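Side-chain contacts in DotU family type IV/VI secretion system protein (Acinetobacter baumannii, PDB 6Y4R), which forms the cytoplasmic domain of TssL, a key component of the type VI secretion system, and probably helps build the membrane-anchored complex of that machine: residues I2-L7 against N39-Q44; D10-I15 against C63-E68; V124-L129 against A150-E155. All coordinates share one frame; numbering follows the deposited sequence.

In the fold
From the N terminus, the short helix 4-7 is met by the C-terminal half of helix 27-47, so interaction 1 closes the first loop, which contains helix 9-19 and the start of helix 27-47. Interaction 2 starts within that loop, at 10-15, and ends beyond it at 63-68 on helix 52-71; the two contacts therefore cross along the chain, and their helix pairs touch where Ile5 packs on Phe12. Interaction 3 follows in series, closing the shorter connection from helix 119-130 to helix 143-159 near the C terminus. Helix 119-130 links interaction 3 to the other two, because residues of 124-129 also pack against helices 4-7, 9-19 and 52-71. Interaction 2 is the most central.

Interaction 1 (I2-L7 against N39-Q44); sequences INLIDL and NRFEQQ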
loop_
_atom_site.group_PDB
_atom_site.type_symbol
_atom_site.label_atom_id
_atom_site.label_comp_id
_atom_site.label_asym_id
_atom_site.label_seq_id
_atom_site.Cartn_x
_atom_site.Cartn_y
_atom_site.Cartn_z
ATOM N N ILE A 2 -2.506 -15.682 11.576
ATOM C CA ILE A 2 -3.068 -14.608 10.775
ATOM C C ILE A 2 -2.000 -13.546 10.568
ATOM O O ILE A 2 -1.261 -13.192 11.498
ATOM C CB ILE A 2 -4.325 -14.035 11.450
ATOM C CG1 ILE A 2 -5.478 -15.031 11.345
ATOM C CG2 ILE A 2 -4.712 -12.685 10.838
ATOM C CD1 ILE A 2 -6.023 -15.181 9.934
ATOM N N ASN A 3 -1.897 -13.051 9.338
ATOM C CA ASN A 3 -0.845 -12.139 8.914
ATOM C C ASN A 3 -1.445 -10.757 8.649
ATOM O O ASN A 3 -2.663 -10.601 8.521
ATOM C CB ASN A 3 -0.140 -12.745 7.682
ATOM C CG ASN A 3 0.878 -11.818 7.022
ATOM O OD1 ASN A 3 1.502 -10.958 7.664
ATOM N ND2 ASN A 3 1.080 -12.037 5.722
ATOM N N LEU A 4 -0.569 -9.753 8.544
ATOM C CA LEU A 4 -1.024 -8.398 8.241
ATOM C C LEU A 4 -1.521 -8.304 6.802
ATOM O O LEU A 4 -2.366 -7.458 6.491
ATOM C CB LEU A 4 0.108 -7.396 8.488
ATOM C CG LEU A 4 0.451 -6.931 9.919
ATOM C CD1 LEU A 4 1.495 -5.831 9.864
ATOM C CD2 LEU A 4 -0.768 -6.467 10.712
ATOM N N ILE A 5 -1.005 -9.158 5.916
ATOM C CA ILE A 5 -1.545 -9.264 4.564
ATOM C C ILE A 5 -2.982 -9.775 4.604
ATOM O O ILE A 5 -3.830 -9.331 3.824
ATOM C CB ILE A 5 -0.640 -10.173 3.704
ATOM C CG1 ILE A 5 0.654 -9.470 3.331
ATOM C CG2 ILE A 5 -1.332 -10.602 2.429
ATOM C CD1 ILE A 5 0.389 -8.326 2.381
ATOM N N ASP A 6 -3.280 -10.717 5.514
ATOM C CA ASP A 6 -4.629 -11.273 5.629
ATOM C C ASP A 6 -5.630 -10.285 6.240
ATOM O O ASP A 6 -6.821 -10.322 5.888
ATOM C CB ASP A 6 -4.607 -12.583 6.432
ATOM C CG ASP A 6 -3.712 -13.662 5.800
ATOM O OD1 ASP A 6 -3.700 -13.782 4.551
ATOM O OD2 ASP A 6 -3.069 -14.429 6.552
ATOM N N LEU A 7 -5.183 -9.394 7.137
ATOM C CA LEU A 7 -6.099 -8.390 7.680
ATOM C C LEU A 7 -6.430 -7.314 6.653
ATOM O O LEU A 7 -7.541 -6.768 6.665
ATOM C CB LEU A 7 -5.504 -7.740 8.931
ATOM C CG LEU A 7 -5.178 -8.603 10.141
ATOM C CD1 LEU A 7 -4.450 -7.754 11.162
ATOM C CD2 LEU A 7 -6.466 -9.155 10.749
ATOM N N ASN A 39 -9.564 1.465 9.550
ATOM C CA ASN A 39 -9.836 1.427 10.985
ATOM C C ASN A 39 -10.187 0.017 11.458
ATOM O O ASN A 39 -9.737 -0.402 12.531
ATOM C CB ASN A 39 -10.942 2.415 11.349
ATOM C CG ASN A 39 -10.541 3.858 11.085
ATOM O OD1 ASN A 39 -11.324 4.629 10.525
ATOM N ND2 ASN A 39 -9.281 4.194 11.367
ATOM N N ARG A 40 -11.016 -0.717 10.692
ATOM C CA ARG A 40 -11.197 -2.150 10.943
ATOM C C ARG A 40 -9.858 -2.867 11.038
ATOM O O ARG A 40 -9.621 -3.652 11.963
ATOM C CB ARG A 40 -12.008 -2.808 9.829
ATOM C CG ARG A 40 -13.368 -2.266 9.641
ATOM C CD ARG A 40 -14.431 -3.293 9.861
ATOM N NE ARG A 40 -15.735 -2.688 9.607
ATOM C CZ ARG A 40 -16.882 -3.127 10.112
ATOM N NH1 ARG A 40 -16.896 -4.183 10.922
ATOM N NH2 ARG A 40 -18.013 -2.503 9.812
ATOM N N PHE A 41 -8.994 -2.651 10.042
ATOM C CA PHE A 41 -7.676 -3.271 10.041
ATOM C C PHE A 41 -6.877 -2.896 11.265
ATOM O O PHE A 41 -6.162 -3.735 11.815
ATOM C CB PHE A 41 -6.909 -2.878 8.768
ATOM C CG PHE A 41 -5.420 -2.975 8.890
ATOM C CD1 PHE A 41 -4.648 -1.849 8.744
ATOM C CD2 PHE A 41 -4.778 -4.182 9.081
ATOM C CE1 PHE A 41 -3.264 -1.918 8.832
ATOM C CE2 PHE A 41 -3.381 -4.244 9.173
ATOM C CZ PHE A 41 -2.639 -3.121 9.040
ATOM N N GLU A 42 -7.019 -1.673 11.746
ATOM C CA GLU A 42 -6.204 -1.258 12.880
ATOM C C GLU A 42 -6.734 -1.863 14.174
ATOM O O GLU A 42 -6.011 -2.583 14.868
ATOM C CB GLU A 42 -6.146 0.267 12.898
ATOM C CG GLU A 42 -5.373 0.937 13.977
ATOM C CD GLU A 42 -4.988 2.321 13.488
ATOM O OE1 GLU A 42 -4.802 2.456 12.255
ATOM O OE2 GLU A 42 -4.884 3.263 14.299
ATOM N N GLN A 43 -8.028 -1.658 14.461
ATOM C CA GLN A 43 -8.688 -2.325 15.585
ATOM C C GLN A 43 -8.387 -3.824 15.644
ATOM O O GLN A 43 -8.141 -4.369 16.726
ATOM C CB GLN A 43 -10.201 -2.087 15.500
ATOM C CG GLN A 43 -11.067 -3.268 15.915
ATOM C CD GLN A 43 -12.500 -3.136 15.441
ATOM O OE1 GLN A 43 -12.807 -2.349 14.536
ATOM N NE2 GLN A 43 -13.382 -3.916 16.056
ATOM N N GLN A 44 -8.401 -4.510 14.494
ATOM C CA GLN A 44 -8.141 -5.950 14.492
ATOM C C GLN A 44 -6.663 -6.254 14.685
ATOM O O GLN A 44 -6.311 -7.215 15.375
ATOM C CB GLN A 44 -8.641 -6.589 13.194
ATOM C CG GLN A 44 -10.149 -6.619 13.031
ATOM C CD GLN A 44 -10.561 -7.450 11.834
ATOM O OE1 GLN A 44 -9.733 -7.758 10.967
ATOM N NE2 GLN A 44 -11.834 -7.850 11.792
HETATM O O HOH W 1 -9.008 -6.045 8.903
#
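Leu7 and Phe41 make the dense part of this contact. CB of Leu7 lies at the edge of the Phe41 ring, in its plane, 3.6 Å from CD2 of Phe41, and the two side chains cross at about a right angle. Phe41 CG stands anti to its backbone N (chi1 157°), which carries the ring across to helix 4-7. Further round the same edge, CD2 of Leu4 comes within 3.8 Å of CE2 of Phe41. Both leucines rest on Ala45 as well, while Leu4 and Phe41 share Ala58 of helix 52-71. In this all-helical DotU-family domain the contact thus seats the brief opening helix, with Asn3 at its N-cap, against the long helix 27-47. Toward solvent the packing thins. Here the extended side chain of the exposed Gln44 meets only one branch of Leu7, with OE1 of Gln44 3.6 Å from CD2 of Leu7. A water bridges this side, donating to Leu7 O and to Gln44 OE1, each at 2.8 Å.

Interaction 2 (D10-I15 against C63-E68); sequences DGFYLI and CALIDE
Ile15 of helix 9-19 packs on Leu65 and Ile66, and Phe12, one turn earlier, on Leu65, both partners lying on helix 52-71 in the all-helical DotU fold; the short segments 10-15 and 63-68 run nearly parallel, at 22°. Their axes approach to 10.7 Å, a separation spanned entirely by side chains. The aliphatic contacts centre on CD1 of Ile15. This methyl lies 3.6 Å from CB of Ile66 and equally far from CD1 of Ile66, so the root and the tip of the Ile66 side chain both border it. The same Ile15 methyl is 3.9 Å from CG of Leu65. Ile15 CG1 lies anti to the carbonyl carbon (chi1 -56°), and from there CD1 extends toward helix 52-71. All four residues that touch are buried, and the contact is wholly apolar.

The aromatic contribution comes from Phe12, whose side chain crosses that of Leu65 at about a right angle and offers its ring edge to a Leu65 methyl. The same ring meets Tyr127 edge-to-face, and with Leu65 it packs on Cys128, so helix 119-130 covers this flank. Polar interactions belong to residues of 63-68 that turn elsewhere: Asp67 accepts hydrogen bonds from Trp85 NE1 and from the backbone N of Leu90 and Gln91, while Glu68 forms a salt bridge with Arg138. At the aromatic end of the interface, CD2 of Leu65 stands 3.9 Å from CE1 of Phe12, near the plane of the ring.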
loop_
_atom_site.group_PDB
_atom_site.type_symbol
_atom_site.label_atom_id
_atom_site.label_comp_id
_atom_site.label_asym_id
_atom_site.label_seq_id
_atom_site.Cartn_x
_atom_site.Cartn_y
_atom_site.Cartn_z
ATOM N N ASP A 10 -9.362 -7.486 2.571
ATOM C CA ASP A 10 -10.495 -6.760 1.991
ATOM C C ASP A 10 -10.044 -5.496 1.260
ATOM O O ASP A 10 -10.594 -5.157 0.204
ATOM C CB ASP A 10 -11.512 -6.399 3.078
ATOM C CG ASP A 10 -12.351 -7.596 3.542
ATOM O OD1 ASP A 10 -12.339 -8.664 2.873
ATOM O OD2 ASP A 10 -13.051 -7.457 4.574
ATOM N N GLY A 11 -9.047 -4.788 1.806
ATOM C CA GLY A 11 -8.561 -3.572 1.165
ATOM C C GLY A 11 -7.795 -3.834 -0.122
ATOM O O GLY A 11 -7.944 -3.095 -1.104
ATOM N N PHE A 12 -6.933 -4.865 -0.122
ATOM C CA PHE A 12 -6.148 -5.196 -1.306
ATOM C C PHE A 12 -7.026 -5.642 -2.471
ATOM O O PHE A 12 -6.634 -5.493 -3.633
ATOM C CB PHE A 12 -5.125 -6.299 -0.990
ATOM C CG PHE A 12 -3.917 -5.818 -0.242
ATOM C CD1 PHE A 12 -3.258 -4.659 -0.627
ATOM C CD2 PHE A 12 -3.409 -6.548 0.822
ATOM C CE1 PHE A 12 -2.125 -4.200 0.069
ATOM C CE2 PHE A 12 -2.262 -6.102 1.525
ATOM C CZ PHE A 12 -1.625 -4.922 1.143
ATOM N N TYR A 13 -8.207 -6.210 -2.191
ATOM C CA TYR A 13 -9.099 -6.636 -3.276
ATOM C C TYR A 13 -9.611 -5.455 -4.081
ATOM O O TYR A 13 -9.869 -5.581 -5.288
ATOM C CB TYR A 13 -10.303 -7.397 -2.753
ATOM C CG TYR A 13 -11.288 -7.769 -3.866
ATOM C CD1 TYR A 13 -10.872 -8.527 -4.960
ATOM C CD2 TYR A 13 -12.630 -7.358 -3.829
ATOM C CE1 TYR A 13 -11.772 -8.878 -5.980
ATOM C CE2 TYR A 13 -13.527 -7.694 -4.841
ATOM C CZ TYR A 13 -13.099 -8.450 -5.907
ATOM O OH TYR A 13 -14.061 -8.733 -6.862
ATOM N N LEU A 14 -9.818 -4.316 -3.414
ATOM C CA LEU A 14 -10.281 -3.098 -4.071
ATOM C C LEU A 14 -9.152 -2.416 -4.833
ATOM O O LEU A 14 -9.417 -1.731 -5.826
ATOM C CB LEU A 14 -10.881 -2.139 -3.038
ATOM C CG LEU A 14 -11.964 -2.612 -2.053
ATOM C CD1 LEU A 14 -12.253 -1.530 -1.036
ATOM C CD2 LEU A 14 -13.243 -2.986 -2.765
ATOM N N ILE A 15 -7.896 -2.617 -4.388
ATOM C CA ILE A 15 -6.726 -2.267 -5.197
ATOM C C ILE A 15 -6.704 -3.086 -6.474
ATOM O O ILE A 15 -6.362 -2.588 -7.551
ATOM C CB ILE A 15 -5.423 -2.526 -4.428
ATOM C CG1 ILE A 15 -5.363 -1.799 -3.083
ATOM C CG2 ILE A 15 -4.242 -2.147 -5.323
ATOM C CD1 ILE A 15 -4.826 -0.450 -3.161
ATOM N N CYS A 63 -1.924 3.050 1.846
ATOM C CA CYS A 63 -2.371 4.364 1.395
ATOM C C CYS A 63 -1.482 4.905 0.278
ATOM O O CYS A 63 -1.979 5.480 -0.698
ATOM C CB CYS A 63 -2.427 5.325 2.579
ATOM S SG CYS A 63 -3.756 4.909 3.765
ATOM N N ALA A 64 -0.164 4.730 0.391
ATOM C CA ALA A 64 0.702 5.108 -0.722
ATOM C C ALA A 64 0.322 4.345 -1.992
ATOM O O ALA A 64 0.366 4.903 -3.094
ATOM C CB ALA A 64 2.170 4.885 -0.351
ATOM N N LEU A 65 -0.085 3.080 -1.850
ATOM C CA LEU A 65 -0.368 2.209 -2.992
ATOM C C LEU A 65 -1.712 2.520 -3.643
ATOM O O LEU A 65 -1.821 2.533 -4.875
ATOM C CB LEU A 65 -0.300 0.746 -2.552
ATOM C CG LEU A 65 -0.944 -0.353 -3.385
ATOM C CD1 LEU A 65 -0.170 -0.599 -4.660
ATOM C CD2 LEU A 65 -1.003 -1.612 -2.558
ATOM N N ILE A 66 -2.762 2.702 -2.833
ATOM C CA ILE A 66 -4.077 3.067 -3.368
ATOM C C ILE A 66 -4.030 4.445 -4.020
ATOM O O ILE A 66 -4.670 4.669 -5.055
ATOM C CB ILE A 66 -5.151 3.002 -2.263
ATOM C CG1 ILE A 66 -6.544 3.273 -2.832
ATOM C CG2 ILE A 66 -4.850 3.988 -1.133
ATOM C CD1 ILE A 66 -6.939 2.343 -3.915
ATOM N N ASP A 67 -3.233 5.371 -3.468
ATOM C CA ASP A 67 -3.178 6.701 -4.063
ATOM C C ASP A 67 -2.583 6.657 -5.465
ATOM O O ASP A 67 -3.134 7.258 -6.397
ATOM C CB ASP A 67 -2.349 7.675 -3.211
ATOM C CG ASP A 67 -3.084 8.212 -1.965
ATOM O OD1 ASP A 67 -4.303 7.985 -1.796
ATOM O OD2 ASP A 67 -2.451 8.992 -1.211
ATOM N N GLU A 68 -1.499 5.895 -5.657
ATOM C CA GLU A 68 -0.826 5.912 -6.956
ATOM C C GLU A 68 -1.523 5.041 -7.986
ATOM O O GLU A 68 -1.454 5.330 -9.186
ATOM C CB GLU A 68 0.645 5.522 -6.806
ATOM C CG GLU A 68 1.312 5.086 -8.114
ATOM C CD GLU A 68 2.742 4.562 -7.947
ATOM O OE1 GLU A 68 3.568 5.303 -7.386
ATOM O OE2 GLU A 68 3.045 3.418 -8.362
#

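Interaction 3 (V124-L129 against A150-E155); sequences VFHYCL and ARVGDE
His126 brings its imidazole ring slantwise against the backbone of Gly153, on helix 143-159. The leading atom is NE2 of His126, 3.5 Å from CA of Gly153. Beside it, CD2 of His126 lies 3.7 Å from Gly153 CA and equally far from Gly153 N, so the approach is shared between the NE2 and CD2 corners of the ring. The carbonyl carbon of Val152 also lies obliquely to the ring. Phe125, a neighbour of His126 in the chain, turns its ring away from helix 143-159: it meets Phe104 with the planes at about 45° and packs among Ile107, Leu108 and Leu111 of helix 100-114.

Two features allow the ring to reach the helix backbone. CG of His126 is anti to its own backbone N (chi1 173°), which sends the ring outward from helix 119-130, and Gly153 has no side chain to stand between ring and main chain. The root of the same side chain makes a looser contact, CB of His126 lying 4.2 Å from CG1 of Val152. That valine points toward helix 119-130 and is buried, its CG1 branch being anti to the backbone N; it also touches Arg112, which in turn forms a salt bridge with Glu155. His126 further packs on Ile156, and Leu129 on Leu145 and Val149, extending the same seam along helix 143-159.

The contact therefore joins the last two helices of this all-helical domain through a histidine set on a glycine, with a valine alongside. Between these two segments it is made by van der Waals packing, and no bond to a polar atom of 150-155 fixes the imidazole nitrogens, so what 150-155 contributes to holding the ring is shape and not direction.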
loop_
_atom_site.group_PDB
_atom_site.type_symbol
_atom_site.label_atom_id
_atom_site.label_comp_id
_atom_site.label_asym_id
_atom_site.label_seq_id
_atom_site.Cartn_x
_atom_site.Cartn_y
_atom_site.Cartn_z
ATOM N N VAL A 124 3.883 -6.952 3.805
ATOM C CA VAL A 124 2.960 -5.956 3.252
ATOM C C VAL A 124 3.672 -5.064 2.234
ATOM O O VAL A 124 3.149 -4.810 1.140
ATOM C CB VAL A 124 2.310 -5.133 4.392
ATOM C CG1 VAL A 124 1.583 -3.914 3.859
ATOM C CG2 VAL A 124 1.336 -5.990 5.199
ATOM N N PHE A 125 4.865 -4.551 2.580
ATOM C CA PHE A 125 5.559 -3.671 1.641
ATOM C C PHE A 125 5.950 -4.395 0.362
ATOM O O PHE A 125 5.946 -3.781 -0.711
ATOM C CB PHE A 125 6.805 -3.060 2.266
ATOM C CG PHE A 125 6.548 -1.795 3.042
ATOM C CD1 PHE A 125 5.783 -1.808 4.188
ATOM C CD2 PHE A 125 7.071 -0.580 2.611
ATOM C CE1 PHE A 125 5.563 -0.633 4.898
ATOM C CE2 PHE A 125 6.837 0.581 3.309
ATOM C CZ PHE A 125 6.089 0.551 4.454
ATOM N N HIS A 126 6.304 -5.686 0.453
ATOM C CA HIS A 126 6.571 -6.486 -0.744
ATOM C C HIS A 126 5.310 -6.674 -1.577
ATOM O O HIS A 126 5.346 -6.558 -2.809
ATOM C CB HIS A 126 7.154 -7.842 -0.331
ATOM C CG HIS A 126 7.326 -8.818 -1.457
ATOM N ND1 HIS A 126 6.541 -9.942 -1.585
ATOM C CD2 HIS A 126 8.218 -8.866 -2.477
ATOM C CE1 HIS A 126 6.931 -10.632 -2.646
ATOM N NE2 HIS A 126 7.944 -9.999 -3.210
ATOM N N TYR A 127 4.182 -6.949 -0.920
ATOM C CA TYR A 127 2.925 -7.183 -1.630
ATOM C C TYR A 127 2.392 -5.925 -2.306
ATOM O O TYR A 127 1.756 -6.015 -3.358
ATOM C CB TYR A 127 1.899 -7.771 -0.660
ATOM C CG TYR A 127 0.699 -8.356 -1.339
ATOM C CD1 TYR A 127 0.827 -9.431 -2.197
ATOM C CD2 TYR A 127 -0.569 -7.879 -1.074
ATOM C CE1 TYR A 127 -0.283 -9.979 -2.828
ATOM C CE2 TYR A 127 -1.692 -8.426 -1.690
ATOM C CZ TYR A 127 -1.540 -9.476 -2.563
ATOM O OH TYR A 127 -2.640 -10.028 -3.177
ATOM N N CYS A 128 2.623 -4.753 -1.725
ATOM C CA CYS A 128 2.303 -3.518 -2.431
ATOM C C CYS A 128 3.182 -3.367 -3.670
ATOM O O CYS A 128 2.753 -2.800 -4.682
ATOM C CB CYS A 128 2.478 -2.331 -1.493
ATOM S SG CYS A 128 1.301 -2.352 -0.117
ATOM N N LEU A 129 4.433 -3.836 -3.600
ATOM C CA LEU A 129 5.281 -3.793 -4.787
ATOM C C LEU A 129 4.793 -4.759 -5.877
ATOM O O LEU A 129 4.777 -4.386 -7.057
ATOM C CB LEU A 129 6.745 -4.077 -4.405
ATOM C CG LEU A 129 7.427 -3.001 -3.542
ATOM C CD1 LEU A 129 8.693 -3.503 -2.850
ATOM C CD2 LEU A 129 7.753 -1.779 -4.393
ATOM N N ALA A 150 12.337 -8.498 -6.596
ATOM C CA ALA A 150 12.756 -9.890 -6.622
ATOM C C ALA A 150 13.487 -10.288 -5.349
ATOM O O ALA A 150 13.241 -11.368 -4.800
ATOM C CB ALA A 150 13.638 -10.136 -7.841
ATOM N N ARG A 151 14.382 -9.427 -4.854
ATOM C CA ARG A 151 15.210 -9.790 -3.703
ATOM C C ARG A 151 14.546 -9.553 -2.366
ATOM O O ARG A 151 14.826 -10.288 -1.412
ATOM C CB ARG A 151 16.520 -9.029 -3.696
ATOM C CG ARG A 151 16.955 -8.546 -5.018
ATOM C CD ARG A 151 18.108 -7.645 -4.900
ATOM N NE ARG A 151 18.803 -7.533 -6.188
ATOM C CZ ARG A 151 19.926 -6.860 -6.404
ATOM N NH1 ARG A 151 20.516 -6.255 -5.409
ATOM N NH2 ARG A 151 20.436 -6.845 -7.613
ATOM N N VAL A 152 13.703 -8.532 -2.248
ATOM C CA VAL A 152 12.904 -8.458 -1.040
ATOM C C VAL A 152 12.057 -9.709 -0.933
ATOM O O VAL A 152 11.870 -10.264 0.156
ATOM C CB VAL A 152 12.053 -7.181 -1.037
ATOM C CG1 VAL A 152 11.239 -7.080 0.231
ATOM C CG2 VAL A 152 12.938 -5.969 -1.167
ATOM N N GLY A 153 11.594 -10.212 -2.077
ATOM C CA GLY A 153 10.883 -11.475 -2.099
ATOM C C GLY A 153 11.756 -12.636 -1.677
ATOM O O GLY A 153 11.289 -13.569 -1.012
ATOM N N ASP A 154 13.035 -12.603 -2.083
ATOM C CA ASP A 154 13.985 -13.642 -1.699
ATOM C C ASP A 154 14.260 -13.610 -0.206
ATOM O O ASP A 154 14.358 -14.664 0.433
ATOM C CB ASP A 154 15.326 -13.454 -2.426
ATOM C CG ASP A 154 15.260 -13.760 -3.922
ATOM O OD1 ASP A 154 14.443 -14.612 -4.342
ATOM O OD2 ASP A 154 16.073 -13.166 -4.676
ATOM N N GLU A 155 14.409 -12.403 0.361
ATOM C CA GLU A 155 14.695 -12.265 1.792
ATOM C C GLU A 155 13.531 -12.760 2.632
ATOM O O GLU A 155 13.733 -13.358 3.692
ATOM C CB GLU A 155 15.040 -10.817 2.129
ATOM C CG GLU A 155 16.416 -10.470 1.674
ATOM C CD GLU A 155 16.521 -9.079 1.102
ATOM O OE1 GLU A 155 15.777 -8.157 1.542
ATOM O OE2 GLU A 155 17.335 -8.937 0.163
#